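PDB 3WQB: extracellular serine protease from Aeromonas sobria, which cleaves peptide bonds after paired basic residues, one of them lysine, as a secreted calcium-binding serine protease and probable virulence factor that attacks host plasma proteins. Local coordinates for residues N73-D78 / R169-F174; M478-H483 / L585-L590; S271-N276 / S409-F414. The protein carries 1 engineered substitution. All coordinates share one frame; numbering follows the deposited sequence.

Contact 1 (N73-D78 / R169-F174); sequences NVAVVD and RDNRVF
Val74 pairs with Val173 and Ala75 with Phe174 as parallel bridges, where strand 73-77 runs beside the start of strand 173-179. Asn73 O accepts two backbone bonds, from Arg172 N at 2.8 Å and from Val173 N at 3.2 Å. Further on, Ala75 N donates to Val173 O at 2.9 Å in a nearly straight bond. Val74 and Val173 lie side by side on one face of the sheet and point the same way. CG1 and CG2 of Val74 both touch Val173 CB, and helix 335-352 packs against Val173 through Ser343, Met346 and Met350. On the other face Ala75 CB meets Phe174 CD2 at 3.7 Å, at an oblique angle to the ring. Tyr212 stacks on that ring. Asn73 ND2 donates to Asp170 O at 3.2 Å; the oxygen lies in the amide plane, but the donor stands above the plane of the carbonyl. Asn171 CG is anti to the carbonyl carbon (chi1 -70°), and the side chain ends near strand 73-77, with ND2 3.6 Å from Ala75 CB. ND2 bonds to Gln142 OE1 and Ser168 O, and OD1 accepts from Arg93. Arg93 also forms a salt bridge with Asp170. The chemistry thus changes along the contact: polar groups bond at the loop, while valine, alanine and phenylalanine pack on the two faces of the subtilisin-type sheet leading to Asp78, the predicted charge-relay aspartate.

Contact 2 (M478-H483 / L585-L590); sequences MVSLDH and LISWSL
Leu585 sets its CD1 methyl against Val479 CG1 at 4.0 Å, and the two side chains cross at about a right angle. The same CD1 also lies close to Ser480 O, and Leu585 CA rests on Leu481 CB. The strands run antiparallel: the N-to-C directions of the short segments 478-482 and 585-590 are 176° apart. At Ile586 the register shifts by one. Ile586 N and Ser587 N both donate to Ser480 O, at 2.9 and 3.1 Å, and both come from the same face of its carbonyl plane. Ile586, the extra residue, points its CB toward the other strand. This CB lies close to Ser480 O, and Ile586 CD1 reaches Asp482 OD1 at 3.6 Å. That carboxylate is held by salt bridges to Arg529 and Lys526. Ser587 O accepts from Ser480 N at 2.9 Å. Ser587 OG approaches Ser480 CB at 3.5 Å, while Ser480 OG is bonded to the backbone N of Asp530. Trp588 lies on the face of Val479 and Leu481. Its CB is 3.3 Å from Met478 O, and its indole leads away to NE1, which is bonded to Ser462. Ser589 and Met478 exchange two backbone bonds. The Met478 chain bends at chi3 (-65°), and its CE meets Ser589 CB at 4.0 Å. Ile586 and Ser587 facing Ser480 make a classic beta bulge, here between neighbouring antiparallel strands of the P-domain beta sandwich found in furin-like proteases.

Contact 3 (S271-N276 / S409-F414); sequences SSVGSN and SPTYGF
Val273 and Gly274 meet Pro410 and Thr411 in a buried loop-to-loop contact. Residues 271-276 lie in the loop between strands 255-261 and 277-282. Residues 409-414 lie in the loop between strand 407-408 and helix 419-426. One hydrogen bond joins the two: Gly274 N donates to Pro410 O at 3.0 Å, with an N-H...O angle of 159°. The N-H points well at the oxygen, yet the donor stands above the carbonyl plane, 42° out of it. Pro410 CA makes a return C-H...O contact with Gly274 O at 3.3 Å. The proline ring adds its CB, which lies 3.5 Å from that same Gly274 O. Val273 points toward the other loop. Its CB is 3.4 Å from Pro410 O. With CG1 anti to its own carbonyl carbon (chi1 -60°), Val273 places that methyl 3.7 Å from Thr411 CA. The Val273 and Thr411 side chains lie side by side and point the same way. CG1 of Val273 also lies close to Thr411 OG1 and CG2.

The 409-414 loop opens with an ST motif. Ser409 OG accepts from Tyr412 N at 3.1 Å. Ser409 N also bonds to Gly413 O, and a weak bond runs back from Gly413 N to Ser409 O. Thr411 CG2 sits over the centre of the Tyr412 ring, 3.4 Å above its plane. Tyr412 OH is bonded to Asp373 and to the backbone N of Arg267. Leu396 of strand 390-396 packs against both Val273 and Pro410. On the other loop, Ser275 OG bonds to Leu534 O, a residue of the P-domain strand 527-535.

All three contacts are buried, but they join different elements. Contact 1 belongs to the central parallel sheet of the subtilisin domain, and contact 2 to an antiparallel sheet of the P-domain. Contact 3 has no regular strand or helix, and its centre is about 8 Å from the centre of the chain, nearer than those of the other two. Backbone ladders carry contacts 1 and 2, parallel in the first and antiparallel in the second, whereas one hydrogen bond and a few carbon contacts carry contact 3. No two contacts touch. Strand 527-535 adjoins both contact 2 and the 271-276 loop; the nearest atoms of contacts 2 and 3 are about 11 Å apart.

Contact 1 (N73-D78 / R169-F174)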
ATOM      1  N   ASN A  73      19.555   5.325   4.055  1.00 11.71           N
ATOM      2  CA  ASN A  73      19.272   4.037   4.688  1.00 11.61           C
ATOM      3  C   ASN A  73      17.840   3.612   4.397  1.00 11.14           C
ATOM      4  O   ASN A  73      16.895   4.364   4.670  1.00 10.94           O
ATOM      5  CB  ASN A  73      19.490   4.111   6.203  1.00 12.78           C
ATOM      6  CG  ASN A  73      20.947   4.287   6.585  1.00 13.09           C
ATOM      7  OD1 ASN A  73      21.861   3.885   5.853  1.00 14.31           O
ATOM      8  ND2 ASN A  73      21.170   4.883   7.755  1.00 15.33           N
ATOM      9  N   VAL A  74      17.693   2.428   3.811  1.00 11.33           N
ATOM     10  CA  VAL A  74      16.394   1.887   3.439  1.00 11.21           C
ATOM     11  C   VAL A  74      16.121   0.590   4.199  1.00 10.43           C
ATOM     12  O   VAL A  74      16.952  -0.326   4.186  1.00 11.26           O
ATOM     13  CB  VAL A  74      16.312   1.602   1.916  1.00 11.02           C
ATOM     14  CG1 VAL A  74      14.917   1.130   1.538  1.00 11.45           C
ATOM     15  CG2 VAL A  74      16.677   2.833   1.094  1.00 12.23           C
ATOM     16  N   ALA A  75      14.953   0.508   4.844  1.00 10.47           N
ATOM     17  CA  ALA A  75      14.493  -0.733   5.482  1.00 10.28           C
ATOM     18  C   ALA A  75      13.540  -1.474   4.556  1.00 10.18           C
ATOM     19  O   ALA A  75      12.561  -0.899   4.076  1.00 10.72           O
ATOM     20  CB  ALA A  75      13.790  -0.435   6.792  1.00 10.88           C
ATOM     21  N   VAL A  76      13.814  -2.754   4.332  1.00  9.72           N
ATOM     22  CA  VAL A  76      12.932  -3.609   3.553  1.00  9.69           C
ATOM     23  C   VAL A  76      12.193  -4.522   4.516  1.00  9.69           C
ATOM     24  O   VAL A  76      12.766  -5.465   5.077  1.00  9.88           O
ATOM     25  CB  VAL A  76      13.724  -4.393   2.488  1.00  9.83           C
ATOM     26  CG1 VAL A  76      12.825  -5.330   1.724  1.00 10.47           C
ATOM     27  CG2 VAL A  76      14.387  -3.414   1.525  1.00 11.38           C
ATOM     28  N   VAL A  77      10.927  -4.195   4.746  1.00  8.83           N
ATOM     29  CA  VAL A  77      10.075  -4.931   5.674  1.00  9.30           C
ATOM     30  C   VAL A  77       9.270  -5.901   4.810  1.00  9.20           C
ATOM     31  O   VAL A  77       8.341  -5.520   4.111  1.00  9.89           O
ATOM     32  CB  VAL A  77       9.186  -3.965   6.493  1.00  9.07           C
ATOM     33  CG1 VAL A  77       8.361  -4.723   7.531  1.00 10.04           C
ATOM     34  CG2 VAL A  77      10.050  -2.894   7.171  1.00 10.36           C
ATOM     35  N   ASP A  78       9.673  -7.163   4.815  1.00  9.24           N
ATOM     36  CA  ASP A  78       9.197  -8.080   3.785  1.00  9.40           C
ATOM     37  C   ASP A  78       9.348  -9.534   4.251  1.00  9.98           C
ATOM     38  O   ASP A  78       9.287  -9.796   5.445  1.00 10.15           O
ATOM     39  CB  ASP A  78       9.947  -7.791   2.471  1.00  9.54           C
ATOM     40  CG  ASP A  78       9.125  -8.090   1.239  1.00 10.42           C
ATOM     41  OD1 ASP A  78       8.920  -9.282   0.937  1.00 11.45           O
ATOM     42  OD2 ASP A  78       8.707  -7.132   0.547  1.00 11.61           O
ATOM     43  N   ARG A 169      15.403   2.923  13.540  1.00 12.16           N
ATOM     44  CA  ARG A 169      14.972   4.315  13.686  1.00 13.52           C
ATOM     45  C   ARG A 169      15.636   5.252  12.681  1.00 13.60           C
ATOM     46  O   ARG A 169      15.028   6.228  12.257  1.00 14.84           O
ATOM     47  CB  ARG A 169      15.155   4.827  15.128  1.00 14.17           C
ATOM     48  CG  ARG A 169      16.588   4.888  15.629  1.00 17.10           C
ATOM     49  CD  ARG A 169      16.672   5.391  17.075  1.00 21.63           C
ATOM     50  NE  ARG A 169      16.086   4.439  18.022  1.00 25.05           N
ATOM     51  CZ  ARG A 169      14.901   4.576  18.611  1.00 24.84           C
ATOM     52  NH1 ARG A 169      14.151   5.653  18.388  1.00 26.80           N
ATOM     53  NH2 ARG A 169      14.469   3.640  19.440  1.00 23.55           N
ATOM     54  N   ASP A 170      16.869   4.939  12.286  1.00 13.23           N
ATOM     55  CA  ASP A 170      17.649   5.826  11.426  1.00 13.54           C
ATOM     56  C   ASP A 170      17.588   5.487   9.947  1.00 13.22           C
ATOM     57  O   ASP A 170      18.445   5.895   9.172  1.00 14.51           O
ATOM     58  CB  ASP A 170      19.103   5.903  11.900  1.00 14.03           C
ATOM     59  CG  ASP A 170      19.811   4.562  11.847  1.00 16.08           C
ATOM     60  OD1 ASP A 170      19.131   3.503  11.805  1.00 17.56           O
ATOM     61  OD2 ASP A 170      21.065   4.579  11.867  1.00 21.44           O
ATOM     62  N   ASN A 171      16.566   4.741   9.550  1.00 12.49           N
ATOM     63  CA  ASN A 171      16.248   4.640   8.131  1.00 11.59           C
ATOM     64  C   ASN A 171      15.511   5.877   7.667  1.00 11.17           C
ATOM     65  O   ASN A 171      14.701   6.438   8.411  1.00 12.38           O
ATOM     66  CB  ASN A 171      15.412   3.403   7.841  1.00 11.36           C
ATOM     67  CG  ASN A 171      16.207   2.147   7.996  1.00 11.01           C
ATOM     68  OD1 ASN A 171      17.115   1.881   7.208  1.00 12.34           O
ATOM     69  ND2 ASN A 171      15.899   1.375   9.033  1.00 12.11           N
ATOM     70  N   ARG A 172      15.806   6.303   6.445  1.00 10.14           N
ATOM     71  CA  ARG A 172      15.057   7.382   5.814  1.00 10.05           C
ATOM     72  C   ARG A 172      13.998   6.894   4.819  1.00  9.77           C
ATOM     73  O   ARG A 172      13.204   7.700   4.344  1.00 10.38           O
ATOM     74  CB  ARG A 172      15.975   8.393   5.136  1.00 10.00           C
ATOM     75  CG  ARG A 172      16.693   9.313   6.123  1.00 11.46           C
ATOM     76  CD  ARG A 172      17.080  10.642   5.482  1.00 12.62           C
ATOM     77  NE  ARG A 172      15.899  11.475   5.289  1.00 12.59           N
ATOM     78  CZ  ARG A 172      15.809  12.505   4.450  1.00 12.06           C
ATOM     79  NH1 ARG A 172      16.841  12.873   3.689  1.00 13.30           N
ATOM     80  NH2 ARG A 172      14.654  13.167   4.361  1.00 13.85           N
ATOM     81  N   VAL A 173      13.978   5.596   4.498  1.00  9.93           N
ATOM     82  CA  VAL A 173      12.933   5.028   3.644  1.00  9.80           C
ATOM     83  C   VAL A 173      12.507   3.704   4.261  1.00  9.29           C
ATOM     84  O   VAL A 173      13.348   2.877   4.614  1.00  9.82           O
ATOM     85  CB  VAL A 173      13.417   4.813   2.184  1.00  9.73           C
ATOM     86  CG1 VAL A 173      12.280   4.304   1.328  1.00 10.20           C
ATOM     87  CG2 VAL A 173      13.968   6.110   1.591  1.00 10.99           C
ATOM     88  N   PHE A 174      11.199   3.510   4.397  1.00  9.10           N
ATOM     89  CA  PHE A 174      10.646   2.214   4.820  1.00  8.53           C
ATOM     90  C   PHE A 174       9.841   1.635   3.686  1.00  8.47           C
ATOM     91  O   PHE A 174       8.787   2.164   3.331  1.00  8.98           O
ATOM     92  CB  PHE A 174       9.783   2.361   6.076  1.00  9.06           C
ATOM     93  CG  PHE A 174      10.577   2.717   7.297  1.00  9.20           C
ATOM     94  CD1 PHE A 174      10.810   4.044   7.634  1.00  9.37           C
ATOM     95  CD2 PHE A 174      11.113   1.714   8.103  1.00 10.52           C
ATOM     96  CE1 PHE A 174      11.573   4.367   8.768  1.00 10.51           C
ATOM     97  CE2 PHE A 174      11.873   2.024   9.225  1.00 10.26           C
ATOM     98  CZ  PHE A 174      12.103   3.356   9.562  1.00 10.33           C
TER

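Contact 2 (M478-H483 / L585-L590)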
ATOM      1  N   MET A 478     -13.673   9.608   7.350  1.00 12.62           N
ATOM      2  CA  MET A 478     -14.209   8.381   7.941  1.00 13.23           C
ATOM      3  C   MET A 478     -15.697   8.363   7.674  1.00 12.84           C
ATOM      4  O   MET A 478     -16.341   9.411   7.733  1.00 13.06           O
ATOM      5  CB  MET A 478     -13.936   8.313   9.440  1.00 13.62           C
ATOM      6  CG  MET A 478     -12.470   8.087   9.756  1.00 15.19           C
ATOM      7  SD  MET A 478     -12.189   7.884  11.517  1.00 19.35           S
ATOM      8  CE  MET A 478     -12.638   9.495  12.165  1.00 19.78           C
ATOM      9  N   VAL A 479     -16.231   7.189   7.343  1.00 12.18           N
ATOM     10  CA  VAL A 479     -17.668   7.046   7.042  1.00 12.28           C
ATOM     11  C   VAL A 479     -18.288   5.928   7.871  1.00 12.02           C
ATOM     12  O   VAL A 479     -17.695   4.852   8.040  1.00 12.12           O
ATOM     13  CB  VAL A 479     -17.941   6.793   5.524  1.00 12.40           C
ATOM     14  CG1 VAL A 479     -19.446   6.631   5.262  1.00 13.79           C
ATOM     15  CG2 VAL A 479     -17.403   7.929   4.684  1.00 14.02           C
ATOM     16  N   SER A 480     -19.480   6.210   8.392  1.00 12.03           N
ATOM     17  CA  SER A 480     -20.308   5.204   9.049  1.00 12.64           C
ATOM     18  C   SER A 480     -21.674   5.206   8.385  1.00 12.77           C
ATOM     19  O   SER A 480     -22.284   6.259   8.205  1.00 13.30           O
ATOM     20  CB  SER A 480     -20.438   5.492  10.545  1.00 13.20           C
ATOM     21  OG  SER A 480     -19.161   5.404  11.155  1.00 14.62           O
ATOM     22  N   LEU A 481     -22.129   4.019   7.991  1.00 12.76           N
ATOM     23  CA  LEU A 481     -23.425   3.858   7.342  1.00 13.07           C
ATOM     24  C   LEU A 481     -23.897   2.419   7.487  1.00 13.43           C
ATOM     25  O   LEU A 481     -23.097   1.513   7.731  1.00 13.57           O
ATOM     26  CB  LEU A 481     -23.368   4.287   5.862  1.00 13.16           C
ATOM     27  CG  LEU A 481     -22.424   3.570   4.893  1.00 12.70           C
ATOM     28  CD1 LEU A 481     -23.029   2.254   4.402  1.00 13.97           C
ATOM     29  CD2 LEU A 481     -22.125   4.476   3.708  1.00 14.28           C
ATOM     30  N   ASP A 482     -25.203   2.225   7.327  1.00 13.77           N
ATOM     31  CA  ASP A 482     -25.779   0.888   7.198  1.00 14.28           C
ATOM     32  C   ASP A 482     -26.231   0.660   5.772  1.00 14.19           C
ATOM     33  O   ASP A 482     -26.867   1.528   5.170  1.00 14.20           O
ATOM     34  CB  ASP A 482     -26.986   0.722   8.119  1.00 15.08           C
ATOM     35  CG  ASP A 482     -26.614   0.683   9.591  1.00 16.83           C
ATOM     36  OD1 ASP A 482     -25.446   0.388   9.928  1.00 19.07           O
ATOM     37  OD2 ASP A 482     -27.515   0.928  10.416  1.00 21.81           O
ATOM     38  N   HIS A 483     -25.895  -0.508   5.236  1.00 13.87           N
ATOM     39  CA  HIS A 483     -26.341  -0.923   3.910  1.00 14.00           C
ATOM     40  C   HIS A 483     -26.089  -2.409   3.747  1.00 14.62           C
ATOM     41  O   HIS A 483     -25.018  -2.909   4.099  1.00 14.75           O
ATOM     42  CB  HIS A 483     -25.607  -0.147   2.811  1.00 13.83           C
ATOM     43  CG  HIS A 483     -26.202  -0.321   1.452  1.00 13.83           C
ATOM     44  ND1 HIS A 483     -25.970  -1.433   0.674  1.00 14.47           N
ATOM     45  CD2 HIS A 483     -27.006   0.488   0.724  1.00 13.95           C
ATOM     46  CE1 HIS A 483     -26.626  -1.314  -0.467  1.00 14.36           C
ATOM     47  NE2 HIS A 483     -27.257  -0.154  -0.466  1.00 13.98           N
ATOM     48  N   LEU A 585     -27.054   6.663   5.892  1.00 15.11           N
ATOM     49  CA  LEU A 585     -25.813   7.327   6.283  1.00 14.85           C
ATOM     50  C   LEU A 585     -25.932   7.733   7.751  1.00 15.09           C
ATOM     51  O   LEU A 585     -26.893   8.402   8.143  1.00 15.94           O
ATOM     52  CB  LEU A 585     -25.550   8.555   5.406  1.00 14.66           C
ATOM     53  CG  LEU A 585     -24.288   9.370   5.693  1.00 14.53           C
ATOM     54  CD1 LEU A 585     -23.007   8.535   5.540  1.00 14.72           C
ATOM     55  CD2 LEU A 585     -24.238  10.590   4.800  1.00 15.55           C
ATOM     56  N   ILE A 586     -24.959   7.314   8.550  1.00 14.78           N
ATOM     57  CA  ILE A 586     -24.957   7.566   9.993  1.00 14.97           C
ATOM     58  C   ILE A 586     -24.131   8.812  10.337  1.00 14.76           C
ATOM     59  O   ILE A 586     -24.616   9.734  10.994  1.00 14.88           O
ATOM     60  CB  ILE A 586     -24.453   6.319  10.781  1.00 15.12           C
ATOM     61  CG1 ILE A 586     -25.386   5.125  10.545  1.00 16.11           C
ATOM     62  CG2 ILE A 586     -24.307   6.632  12.283  1.00 15.29           C
ATOM     63  CD1 ILE A 586     -24.790   3.778  10.928  1.00 16.84           C
ATOM     64  N   SER A 587     -22.881   8.834   9.886  1.00 13.98           N
ATOM     65  CA  SER A 587     -21.996   9.947  10.175  1.00 14.15           C
ATOM     66  C   SER A 587     -20.837   9.906   9.212  1.00 13.11           C
ATOM     67  O   SER A 587     -20.549   8.872   8.621  1.00 13.41           O
ATOM     68  CB  SER A 587     -21.447   9.855  11.600  1.00 14.47           C
ATOM     69  OG  SER A 587     -20.565   8.760  11.742  1.00 17.58           O
ATOM     70  N   TRP A 588     -20.166  11.040   9.069  1.00 12.69           N
ATOM     71  CA  TRP A 588     -18.856  11.049   8.454  1.00 12.38           C
ATOM     72  C   TRP A 588     -18.008  12.094   9.139  1.00 12.57           C
ATOM     73  O   TRP A 588     -18.540  12.987   9.808  1.00 13.14           O
ATOM     74  CB  TRP A 588     -18.929  11.276   6.942  1.00 12.72           C
ATOM     75  CG  TRP A 588     -19.356  12.641   6.500  1.00 11.82           C
ATOM     76  CD1 TRP A 588     -20.578  13.223   6.682  1.00 13.08           C
ATOM     77  CD2 TRP A 588     -18.564  13.587   5.771  1.00 11.69           C
ATOM     78  NE1 TRP A 588     -20.593  14.469   6.122  1.00 12.98           N
ATOM     79  CE2 TRP A 588     -19.370  14.721   5.553  1.00 11.78           C
ATOM     80  CE3 TRP A 588     -17.241  13.592   5.301  1.00 10.97           C
ATOM     81  CZ2 TRP A 588     -18.909  15.843   4.860  1.00 12.45           C
ATOM     82  CZ3 TRP A 588     -16.785  14.703   4.608  1.00 11.15           C
ATOM     83  CH2 TRP A 588     -17.618  15.813   4.391  1.00 12.07           C
ATOM     84  N   SER A 589     -16.694  11.971   8.980  1.00 12.60           N
ATOM     85  CA  SER A 589     -15.757  12.927   9.538  1.00 12.57           C
ATOM     86  C   SER A 589     -14.738  13.307   8.477  1.00 12.39           C
ATOM     87  O   SER A 589     -14.375  12.489   7.635  1.00 12.57           O
ATOM     88  CB  SER A 589     -15.050  12.345  10.762  1.00 13.35           C
ATOM     89  OG  SER A 589     -15.974  12.042  11.786  1.00 14.74           O
ATOM     90  N   LEU A 590     -14.283  14.552   8.541  1.00 12.09           N
ATOM     91  CA  LEU A 590     -13.332  15.096   7.581  1.00 11.44           C
ATOM     92  C   LEU A 590     -12.100  15.631   8.287  1.00 11.92           C
ATOM     93  O   LEU A 590     -12.215  16.396   9.251  1.00 11.84           O
ATOM     94  CB  LEU A 590     -13.988  16.229   6.769  1.00 11.80           C
ATOM     95  CG  LEU A 590     -13.119  16.978   5.760  1.00 11.87           C
ATOM     96  CD1 LEU A 590     -12.627  16.054   4.640  1.00 13.30           C
ATOM     97  CD2 LEU A 590     -13.885  18.149   5.176  1.00 14.59           C
TER

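Contact 3 (S271-N276 / S409-F414)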
ATOM      1  N   SER A 271      -2.992  -4.116 -11.062  1.00  9.68           N
ATOM      2  CA  SER A 271      -2.791  -3.083 -10.024  1.00  9.49           C
ATOM      3  C   SER A 271      -4.079  -2.556  -9.409  1.00  9.73           C
ATOM      4  O   SER A 271      -5.001  -2.161 -10.127  1.00  9.63           O
ATOM      5  CB  SER A 271      -2.025  -1.880 -10.573  1.00  9.68           C
ATOM      6  OG  SER A 271      -1.622  -1.013  -9.512  1.00  9.61           O
ATOM      7  N   SER A 272      -4.114  -2.513  -8.077  1.00  8.97           N
ATOM      8  CA  SER A 272      -5.171  -1.783  -7.395  1.00  9.52           C
ATOM      9  C   SER A 272      -5.019  -0.296  -7.680  1.00  9.78           C
ATOM     10  O   SER A 272      -3.926   0.171  -8.027  1.00  9.95           O
ATOM     11  CB  SER A 272      -5.135  -2.050  -5.894  1.00  9.58           C
ATOM     12  OG  SER A 272      -5.360  -3.431  -5.638  1.00 10.79           O
ATOM     13  N   VAL A 273      -6.122   0.443  -7.567  1.00  9.40           N
ATOM     14  CA  VAL A 273      -6.150   1.872  -7.874  1.00 10.14           C
ATOM     15  C   VAL A 273      -7.132   2.545  -6.937  1.00  9.36           C
ATOM     16  O   VAL A 273      -7.938   1.874  -6.292  1.00  9.70           O
ATOM     17  CB  VAL A 273      -6.559   2.154  -9.354  1.00  9.63           C
ATOM     18  CG1 VAL A 273      -5.574   1.498 -10.319  1.00 10.87           C
ATOM     19  CG2 VAL A 273      -7.996   1.704  -9.658  1.00 11.12           C
ATOM     20  N   GLY A 274      -7.052   3.869  -6.839  1.00  8.95           N
ATOM     21  CA  GLY A 274      -7.962   4.616  -5.970  1.00  9.21           C
ATOM     22  C   GLY A 274      -7.484   6.032  -5.722  1.00  9.18           C
ATOM     23  O   GLY A 274      -6.401   6.426  -6.155  1.00  9.17           O
ATOM     24  N   SER A 275      -8.312   6.805  -5.028  1.00  9.13           N
ATOM     25  CA  SER A 275      -8.020   8.221  -4.789  1.00  9.15           C
ATOM     26  C   SER A 275      -6.804   8.455  -3.903  1.00  8.84           C
ATOM     27  O   SER A 275      -6.281   9.578  -3.839  1.00  9.38           O
ATOM     28  CB  SER A 275      -9.232   8.926  -4.202  1.00  9.06           C
ATOM     29  OG  SER A 275      -9.586   8.384  -2.943  1.00 10.21           O
ATOM     30  N   ASN A 276      -6.375   7.399  -3.209  1.00  8.75           N
ATOM     31  CA  ASN A 276      -5.205   7.467  -2.332  1.00  9.10           C
ATOM     32  C   ASN A 276      -3.889   7.061  -2.969  1.00  9.30           C
ATOM     33  O   ASN A 276      -2.867   7.098  -2.305  1.00  9.55           O
ATOM     34  CB  ASN A 276      -5.430   6.657  -1.057  1.00  9.49           C
ATOM     35  CG  ASN A 276      -5.687   5.197  -1.322  1.00  9.54           C
ATOM     36  OD1 ASN A 276      -6.341   4.833  -2.301  1.00  9.76           O
ATOM     37  ND2 ASN A 276      -5.215   4.348  -0.419  1.00  9.55           N
ATOM     38  N   SER A 409      -5.032  11.156 -11.358  1.00  9.78           N
ATOM     39  CA  SER A 409      -5.947  10.061 -11.670  1.00  9.49           C
ATOM     40  C   SER A 409      -5.857   9.004 -10.565  1.00  9.29           C
ATOM     41  O   SER A 409      -4.799   8.825  -9.962  1.00  9.71           O
ATOM     42  CB  SER A 409      -5.623   9.458 -13.037  1.00 10.20           C
ATOM     43  OG  SER A 409      -4.330   8.864 -13.043  1.00 11.23           O
ATOM     44  N   PRO A 410      -6.965   8.298 -10.287  1.00  8.83           N
ATOM     45  CA  PRO A 410      -6.866   7.226  -9.298  1.00  8.99           C
ATOM     46  C   PRO A 410      -5.992   6.064  -9.784  1.00  9.15           C
ATOM     47  O   PRO A 410      -5.479   5.304  -8.967  1.00  9.42           O
ATOM     48  CB  PRO A 410      -8.324   6.778  -9.110  1.00  9.05           C
ATOM     49  CG  PRO A 410      -9.002   7.200 -10.371  1.00  9.64           C
ATOM     50  CD  PRO A 410      -8.357   8.484 -10.747  1.00  9.29           C
ATOM     51  N   THR A 411      -5.816   5.925 -11.099  1.00  9.46           N
ATOM     52  CA  THR A 411      -4.962   4.861 -11.619  1.00 10.12           C
ATOM     53  C   THR A 411      -3.472   5.158 -11.414  1.00  9.94           C
ATOM     54  O   THR A 411      -2.719   4.281 -10.971  1.00 10.28           O
ATOM     55  CB  THR A 411      -5.276   4.574 -13.100  1.00  9.32           C
ATOM     56  OG1 THR A 411      -6.626   4.120 -13.202  1.00 10.93           O
ATOM     57  CG2 THR A 411      -4.344   3.512 -13.655  1.00 10.43           C
ATOM     58  N   TYR A 412      -3.052   6.374 -11.749  1.00  9.61           N
ATOM     59  CA  TYR A 412      -1.632   6.719 -11.785  1.00  9.38           C
ATOM     60  C   TYR A 412      -1.213   7.721 -10.710  1.00  9.21           C
ATOM     61  O   TYR A 412      -0.051   8.125 -10.665  1.00 10.16           O
ATOM     62  CB  TYR A 412      -1.265   7.250 -13.185  1.00  9.78           C
ATOM     63  CG  TYR A 412      -1.612   6.286 -14.289  1.00  9.84           C
ATOM     64  CD1 TYR A 412      -0.861   5.131 -14.483  1.00  9.88           C
ATOM     65  CD2 TYR A 412      -2.698   6.518 -15.121  1.00 11.16           C
ATOM     66  CE1 TYR A 412      -1.180   4.234 -15.476  1.00 11.34           C
ATOM     67  CE2 TYR A 412      -3.030   5.625 -16.122  1.00 11.45           C
ATOM     68  CZ  TYR A 412      -2.259   4.481 -16.292  1.00 10.19           C
ATOM     69  OH  TYR A 412      -2.564   3.577 -17.282  1.00 11.14           O
ATOM     70  N   GLY A 413      -2.153   8.130  -9.856  1.00  9.13           N
ATOM     71  CA  GLY A 413      -1.884   9.221  -8.925  1.00  8.92           C
ATOM     72  C   GLY A 413      -1.538  10.479  -9.715  1.00  8.83           C
ATOM     73  O   GLY A 413      -2.218  10.837 -10.686  1.00  9.92           O
ATOM     74  N   PHE A 414      -0.469  11.151  -9.295  1.00  9.32           N
ATOM     75  CA  PHE A 414       0.030  12.319 -10.012  1.00  9.59           C
ATOM     76  C   PHE A 414       0.782  11.948 -11.291  1.00  9.76           C
ATOM     77  O   PHE A 414       1.088  12.819 -12.110  1.00 10.66           O
ATOM     78  CB  PHE A 414       0.876  13.198  -9.082  1.00 10.27           C
ATOM     79  CG  PHE A 414       0.072  13.796  -7.971  1.00 10.25           C
ATOM     80  CD1 PHE A 414       0.174  13.307  -6.668  1.00 11.06           C
ATOM     81  CD2 PHE A 414      -0.854  14.802  -8.241  1.00 10.65           C
ATOM     82  CE1 PHE A 414      -0.612  13.840  -5.648  1.00 11.47           C
ATOM     83  CE2 PHE A 414      -1.647  15.332  -7.234  1.00 12.08           C
ATOM     84  CZ  PHE A 414      -1.527  14.853  -5.939  1.00 11.99           C
TER